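Local coordinates for pheromone cOB1/lipoprotein, YaeC family (Enterococcus faecalis, PDB 4EF1) that probably binds methionine as a lipid-anchored uptake protein of the NlpA family and is the precursor of the pheromone cOB1, at residues 53-58 and 205-210; 81-86 and 200-205. One frame throughout, in Å; residues are numbered along the deposited sequence.

Contact 1 of 2, residues 53-58 and 205-210; sequences IDANYF and IAVRKE. With MSE (selenomethionine), chain C.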
loop_
_atom_site.group_PDB
_atom_site.type_symbol
_atom_site.label_atom_id
_atom_site.label_comp_id
_atom_site.label_asym_id
_atom_site.label_seq_id
_atom_site.Cartn_x
_atom_site.Cartn_y
_atom_site.Cartn_z
ATOM N N ILE A 53 -5.218 16.486 -10.551
ATOM C CA ILE A 53 -3.793 16.181 -10.415
ATOM C C ILE A 53 -3.249 15.603 -11.766
ATOM O O ILE A 53 -4.000 15.062 -12.573
ATOM C CB ILE A 53 -3.546 15.208 -9.227
ATOM C CG1 ILE A 53 -4.295 13.882 -9.425
ATOM C CG2 ILE A 53 -4.002 15.873 -7.905
ATOM C CD1 ILE A 53 -4.291 12.898 -8.269
ATOM N N ASP A 54 -1.942 15.722 -11.978
ATOM C CA ASP A 54 -1.266 15.196 -13.176
ATOM C C ASP A 54 -0.760 13.755 -12.987
ATOM O O ASP A 54 -0.547 13.022 -13.968
ATOM C CB ASP A 54 -0.059 16.062 -13.493
ATOM C CG ASP A 54 -0.412 17.527 -13.668
ATOM O OD1 ASP A 54 -1.476 17.815 -14.242
ATOM O OD2 ASP A 54 0.380 18.381 -13.204
ATOM N N ALA A 55 -0.581 13.350 -11.732
ATOM C CA ALA A 55 -0.068 12.011 -11.395
ATOM C C ALA A 55 -0.577 11.645 -10.005
ATOM O O ALA A 55 -1.017 12.533 -9.232
ATOM C CB ALA A 55 1.451 12.006 -11.396
ATOM N N ASN A 56 -0.527 10.369 -9.679
ATOM C CA ASN A 56 -0.745 9.973 -8.292
ATOM C C ASN A 56 0.310 8.983 -7.808
ATOM O O ASN A 56 1.043 8.350 -8.595
ATOM C CB ASN A 56 -2.217 9.622 -7.979
ATOM C CG ASN A 56 -2.691 8.335 -8.640
ATOM O OD1 ASN A 56 -1.956 7.318 -8.717
ATOM N ND2 ASN A 56 -3.944 8.346 -9.064
ATOM N N TYR A 57 0.428 8.927 -6.490
ATOM C CA TYR A 57 1.408 8.135 -5.791
ATOM C C TYR A 57 0.761 7.628 -4.482
ATOM O O TYR A 57 0.824 8.286 -3.434
ATOM C CB TYR A 57 2.618 9.033 -5.484
ATOM C CG TYR A 57 3.769 8.360 -4.743
ATOM C CD1 TYR A 57 4.086 6.992 -4.901
ATOM C CD2 TYR A 57 4.591 9.118 -3.903
ATOM C CE1 TYR A 57 5.185 6.408 -4.223
ATOM C CE2 TYR A 57 5.664 8.548 -3.234
ATOM C CZ TYR A 57 5.964 7.210 -3.374
ATOM O OH TYR A 57 7.066 6.749 -2.685
ATOM N N PHE A 58 0.154 6.442 -4.558
ATOM C CA PHE A 58 -0.556 5.853 -3.414
ATOM C C PHE A 58 -0.839 4.347 -3.546
ATOM O O PHE A 58 -1.092 3.698 -2.536
ATOM C CB PHE A 58 -1.893 6.613 -3.166
ATOM C CG PHE A 58 -3.026 6.109 -4.002
ATOM C CD1 PHE A 58 -3.129 6.467 -5.335
ATOM C CD2 PHE A 58 -3.993 5.294 -3.456
ATOM C CE1 PHE A 58 -4.161 5.999 -6.103
ATOM C CE2 PHE A 58 -5.033 4.809 -4.230
ATOM C CZ PHE A 58 -5.118 5.168 -5.549
ATOM N N ILE A 205 3.917 5.330 -9.332
ATOM C CA ILE A 205 3.461 6.614 -9.864
ATOM C C ILE A 205 2.551 6.220 -11.008
ATOM O O ILE A 205 2.971 5.503 -11.880
ATOM C CB ILE A 205 4.581 7.487 -10.409
ATOM C CG1 ILE A 205 5.575 7.837 -9.299
ATOM C CG2 ILE A 205 4.018 8.755 -11.056
ATOM C CD1 ILE A 205 4.976 8.658 -8.178
ATOM N N ALA A 206 1.328 6.741 -11.017
ATOM C CA ALA A 206 0.372 6.463 -12.110
ATOM C C ALA A 206 0.026 7.791 -12.786
ATOM O O ALA A 206 -0.090 8.777 -12.126
ATOM C CB ALA A 206 -0.878 5.793 -11.556
ATOM N N VAL A 207 -0.183 7.765 -14.092
ATOM C CA VAL A 207 -0.565 8.946 -14.888
ATOM C C VAL A 207 -1.600 8.544 -15.910
ATOM O O VAL A 207 -1.807 7.348 -16.127
ATOM C CB VAL A 207 0.671 9.594 -15.619
ATOM C CG1 VAL A 207 1.681 10.104 -14.579
ATOM C CG2 VAL A 207 1.332 8.637 -16.629
ATOM N N ARG A 208 -2.232 9.531 -16.567
ATOM C CA ARG A 208 -3.160 9.249 -17.654
ATOM C C ARG A 208 -2.332 8.762 -18.841
ATOM O O ARG A 208 -1.161 9.168 -19.016
ATOM C CB ARG A 208 -3.982 10.499 -18.038
ATOM C CG ARG A 208 -4.981 10.964 -16.979
ATOM C CD ARG A 208 -5.891 12.107 -17.457
ATOM N NE ARG A 208 -5.118 13.295 -17.806
ATOM C CZ ARG A 208 -4.554 14.150 -16.945
ATOM N NH1 ARG A 208 -4.733 14.048 -15.646
ATOM N NH2 ARG A 208 -3.878 15.183 -17.399
ATOM N N LYS A 209 -2.933 7.912 -19.669
ATOM C CA LYS A 209 -2.222 7.326 -20.804
ATOM C C LYS A 209 -1.571 8.354 -21.733
ATOM O O LYS A 209 -0.440 8.163 -22.142
ATOM C CB LYS A 209 -3.106 6.359 -21.609
ATOM C CG LYS A 209 -2.363 5.769 -22.820
ATOM C CD LYS A 209 -2.872 4.422 -23.288
ATOM C CE LYS A 209 -1.919 3.809 -24.311
ATOM N NZ LYS A 209 -0.566 3.569 -23.719
ATOM N N GLU A 210 -2.254 9.463 -22.012
ATOM C CA GLU A 210 -1.672 10.512 -22.864
ATOM C C GLU A 210 -0.344 11.124 -22.331
ATOM O O GLU A 210 0.407 11.730 -23.104
ATOM C CB GLU A 210 -2.700 11.623 -23.153
ATOM C CG GLU A 210 -3.186 12.420 -21.937
ATOM C CD GLU A 210 -4.498 11.928 -21.352
ATOM O OE1 GLU A 210 -4.877 10.741 -21.530
ATOM O OE2 GLU A 210 -5.192 12.767 -20.748
HETATM N N MSE C 301 0.251 2.114 0.548
HETATM C CA MSE C 301 -0.650 0.900 0.412
HETATM C C MSE C 301 0.114 -0.423 0.524
HETATM O O MSE C 301 1.195 -0.560 -0.071
HETATM O OXT MSE C 301 -0.386 -1.397 1.147
HETATM C CB MSE C 301 -1.475 0.940 -0.874
HETATM C CG MSE C 301 -2.534 -0.161 -1.009
HETATM SE SE MSE C 301 -3.294 -0.163 -2.777
HETATM C CE MSE C 301 -4.301 1.554 -2.722
HETATM O O HOH W 1 -3.551 16.757 -15.374
HETATM O O HOH W 2 -1.828 12.495 -16.346
#

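Contact 2 of 2, residues 81-86 and 200-205; sequences IHLEPV and PYANII. With MSE (selenomethionine), chain C.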
loop_
_atom_site.group_PDB
_atom_site.type_symbol
_atom_site.label_atom_id
_atom_site.label_comp_id
_atom_site.label_asym_id
_atom_site.label_seq_id
_atom_site.Cartn_x
_atom_site.Cartn_y
_atom_site.Cartn_z
ATOM N N ILE A 81 8.024 2.664 -6.961
ATOM C CA ILE A 81 8.908 3.477 -6.121
ATOM C C ILE A 81 9.290 2.806 -4.792
ATOM O O ILE A 81 10.436 2.858 -4.373
ATOM C CB ILE A 81 8.277 4.812 -5.839
ATOM C CG1 ILE A 81 7.865 5.524 -7.113
ATOM C CG2 ILE A 81 9.229 5.692 -5.020
ATOM C CD1 ILE A 81 8.943 5.772 -8.152
ATOM N N HIS A 82 8.342 2.154 -4.139
ATOM C CA HIS A 82 8.583 1.525 -2.831
ATOM C C HIS A 82 7.576 0.477 -2.442
ATOM O O HIS A 82 6.475 0.482 -2.930
ATOM C CB HIS A 82 8.618 2.588 -1.737
ATOM C CG HIS A 82 7.252 3.093 -1.308
ATOM N ND1 HIS A 82 6.700 4.202 -1.814
ATOM C CD2 HIS A 82 6.376 2.627 -0.342
ATOM C CE1 HIS A 82 5.552 4.441 -1.223
ATOM N NE2 HIS A 82 5.329 3.456 -0.324
ATOM N N LEU A 83 7.957 -0.357 -1.462
ATOM C CA LEU A 83 7.126 -1.430 -0.873
ATOM C C LEU A 83 6.765 -1.062 0.571
ATOM O O LEU A 83 7.555 -0.383 1.302
ATOM C CB LEU A 83 7.925 -2.747 -0.801
ATOM C CG LEU A 83 8.763 -3.221 -1.979
ATOM C CD1 LEU A 83 9.434 -4.571 -1.721
ATOM C CD2 LEU A 83 7.898 -3.268 -3.232
ATOM N N GLU A 84 5.591 -1.531 0.998
ATOM C CA GLU A 84 5.119 -1.380 2.377
ATOM C C GLU A 84 4.654 -2.763 2.896
ATOM O O GLU A 84 3.446 -3.069 2.834
ATOM C CB GLU A 84 3.910 -0.443 2.398
ATOM C CG GLU A 84 4.223 0.964 2.040
ATOM C CD GLU A 84 3.009 1.879 2.121
ATOM O OE1 GLU A 84 1.902 1.514 2.676
ATOM O OE2 GLU A 84 3.196 2.987 1.598
ATOM N N PRO A 85 5.601 -3.587 3.384
ATOM C CA PRO A 85 5.249 -4.895 3.950
ATOM C C PRO A 85 4.137 -4.697 4.960
ATOM O O PRO A 85 4.282 -3.898 5.906
ATOM C CB PRO A 85 6.560 -5.359 4.611
ATOM C CG PRO A 85 7.622 -4.625 3.876
ATOM C CD PRO A 85 7.025 -3.291 3.573
ATOM N N VAL A 86 3.006 -5.343 4.704
ATOM C CA VAL A 86 1.792 -5.126 5.468
ATOM C C VAL A 86 1.766 -6.019 6.730
ATOM O O VAL A 86 2.230 -7.173 6.747
ATOM C CB VAL A 86 0.553 -5.380 4.576
ATOM C CG1 VAL A 86 0.415 -6.874 4.270
ATOM C CG2 VAL A 86 -0.715 -4.793 5.193
ATOM N N PRO A 200 5.421 -7.799 -5.285
ATOM C CA PRO A 200 4.297 -7.483 -6.179
ATOM C C PRO A 200 3.449 -6.293 -5.718
ATOM O O PRO A 200 2.681 -5.770 -6.499
ATOM C CB PRO A 200 3.459 -8.768 -6.169
ATOM C CG PRO A 200 4.264 -9.784 -5.414
ATOM C CD PRO A 200 5.124 -9.001 -4.485
ATOM N N TYR A 201 3.608 -5.863 -4.475
ATOM C CA TYR A 201 2.850 -4.750 -3.918
ATOM C C TYR A 201 3.637 -3.434 -3.850
ATOM O O TYR A 201 3.349 -2.603 -3.020
ATOM C CB TYR A 201 2.280 -5.138 -2.532
ATOM C CG TYR A 201 1.412 -6.342 -2.690
ATOM C CD1 TYR A 201 0.162 -6.243 -3.300
ATOM C CD2 TYR A 201 1.904 -7.641 -2.370
ATOM C CE1 TYR A 201 -0.593 -7.385 -3.552
ATOM C CE2 TYR A 201 1.134 -8.754 -2.574
ATOM C CZ TYR A 201 -0.110 -8.626 -3.157
ATOM O OH TYR A 201 -0.831 -9.729 -3.379
ATOM N N ALA A 202 4.560 -3.228 -4.772
ATOM C CA ALA A 202 5.294 -1.943 -4.870
ATOM C C ALA A 202 4.281 -0.834 -5.211
ATOM O O ALA A 202 3.375 -1.028 -6.023
ATOM C CB ALA A 202 6.422 -2.013 -5.935
ATOM N N ASN A 203 4.414 0.285 -4.539
ATOM C CA ASN A 203 3.587 1.451 -4.780
ATOM C C ASN A 203 4.167 2.217 -5.970
ATOM O O ASN A 203 5.385 2.428 -6.039
ATOM C CB ASN A 203 3.513 2.341 -3.553
ATOM C CG ASN A 203 2.569 1.803 -2.487
ATOM O OD1 ASN A 203 1.933 2.566 -1.742
ATOM N ND2 ASN A 203 2.469 0.463 -2.411
ATOM N N ILE A 204 3.282 2.697 -6.848
ATOM C CA ILE A 204 3.691 3.273 -8.119
ATOM C C ILE A 204 3.305 4.741 -8.310
ATOM O O ILE A 204 2.460 5.307 -7.589
ATOM C CB ILE A 204 3.084 2.494 -9.335
ATOM C CG1 ILE A 204 1.549 2.646 -9.418
ATOM C CG2 ILE A 204 3.493 1.038 -9.360
ATOM C CD1 ILE A 204 0.942 1.928 -10.603
ATOM N N ILE A 205 3.917 5.330 -9.332
ATOM C CA ILE A 205 3.461 6.614 -9.864
ATOM C C ILE A 205 2.551 6.220 -11.008
ATOM O O ILE A 205 2.971 5.503 -11.880
ATOM C CB ILE A 205 4.581 7.487 -10.409
ATOM C CG1 ILE A 205 5.575 7.837 -9.299
ATOM C CG2 ILE A 205 4.018 8.755 -11.056
ATOM C CD1 ILE A 205 4.976 8.658 -8.178
HETATM N N MSE C 301 0.251 2.114 0.548
HETATM C CA MSE C 301 -0.650 0.900 0.412
HETATM C C MSE C 301 0.114 -0.423 0.524
HETATM O O MSE C 301 1.195 -0.560 -0.071
HETATM O OXT MSE C 301 -0.386 -1.397 1.147
HETATM C CB MSE C 301 -1.475 0.940 -0.874
HETATM C CG MSE C 301 -2.534 -0.161 -1.009
HETATM SE SE MSE C 301 -3.294 -0.163 -2.777
HETATM C CE MSE C 301 -4.301 1.554 -2.722
HETATM O O HOH W 3 3.130 -2.311 -0.369
#

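Contact 1 of 2, residues 53-58 and 205-210
The carbonyl oxygen of Asn56 is approached by two groups from the facing strand. Ala206 N donates to Asn56 O at 2.9 Å. The CA of Ile205 adds a CA-H...O contact at 3.2 Å from Asn56 O. In return, Asn56 N donates to Ala206 O at 3.0 Å. Asn56 and Ala206 are therefore an antiparallel hydrogen-bonded pair. The CG of Asn56 sits between the backbone N and the carbonyl carbon (chi1 69°). This brings Asn56 OD1 to 3.4 Å from Ala206 CB, while ND2 is hydrogen-bonded to Asn45 OD1 in helix 43-50.

On the other face Ala55, Tyr57, Ile205 and Val207 meet through carbon atoms. Here Ile205 and Tyr57 meet at the root of the ring, with Ile205 CD1 3.6 Å from Tyr57 CB. Ala55 CB rests against Val207 CG1, next along this face. Helix 215-225 packs on Ile205 and Val207. Residues 55-57 and 205-208 run antiparallel, at 158° between their directions. Strand 203-208 runs antiparallel between 55-60 and 75-83, a strand order consistent with type II periplasmic binding proteins.

At the far end, Arg208, bent at chi3, brings the edge of its guanidinium to Ile53 O. Arg208 NH1 makes a weak hydrogen bond of 3.3 Å to Ile53 O and also reaches Leu48 O. Arg208 NH2 donates to a water at 2.6 Å, and this water lies next to Asp54 OD1. Asp54 OD2 accepts a hydrogen bond from Lys7 N. A second water sits over one guanidinium face, and links Arg208 N to Asp54 O. On the guanidinium edge, Arg208 NE forms a salt bridge of 3.0 Å with Glu210 OE2. At the opposite end of 53-58, the chain turns at Phe58, whose ring meets the bound selenomethionine near its methyl carbon CE.

Contact 2 of 2, residues 81-86 and 200-205
A classic beta bulge joins these segments beside the selenomethionine pocket, with Ile81 and His82 both facing Asn203. Asn203 N donates to His82 O at 2.6 Å. Ile81 N donates to Asn203 O at 2.8 Å.

The His82 ring is turned so that Asn203 CB lies over one face, 3.9 Å from the ring centroid, in a CH-pi contact. In its own plane, His82 NE2 donates to Glu84 OE2 at 2.9 Å, on the anti side of the carboxylate. His82 ND1 is hydrogen-bonded to Tyr57 OH. His82 thus acts as a second-shell residue that helps to position Glu84.

Glu84 and Asn203 hold the ligand from two directions. The ligand N donates to Glu84 OE1 at 2.8 Å and to Asn203 OD1 at 2.9 Å. Asn203 OD1 is also hydrogen-bonded to His15 NE2. Asn203 ND2 donates to the ligand O at 2.9 Å. A water between Glu84 N and Tyr201 O also touches this ligand oxygen.

Away from the pocket, Ile81 CG1 packs on Ile205 CG1. Helix 215-225 covers both isoleucines, helix 12-28 packs against His82 and Glu84, and strand 242-243 flanks strand 75-83.

Contacts 1 and 2 use opposite edges of strand 203-208 and share Ile205. Contact 1 pairs the strand with 55-60, and contact 2 pairs it with 75-83, so three neighbouring strands of one sheet are joined. Both contacts are buried overall. The centre of contact 2 lies about 6 Å from the centre of the chain, that of contact 1 about 16 Å. The polar groups of contact 2 serve the amino acid end of the ligand. Contact 1 reaches the ligand side chain through Phe58, then runs out to a partly exposed end of charges and waters. The contacts also touch where Phe58 O lies 3.3 Å from Asn203 OD1.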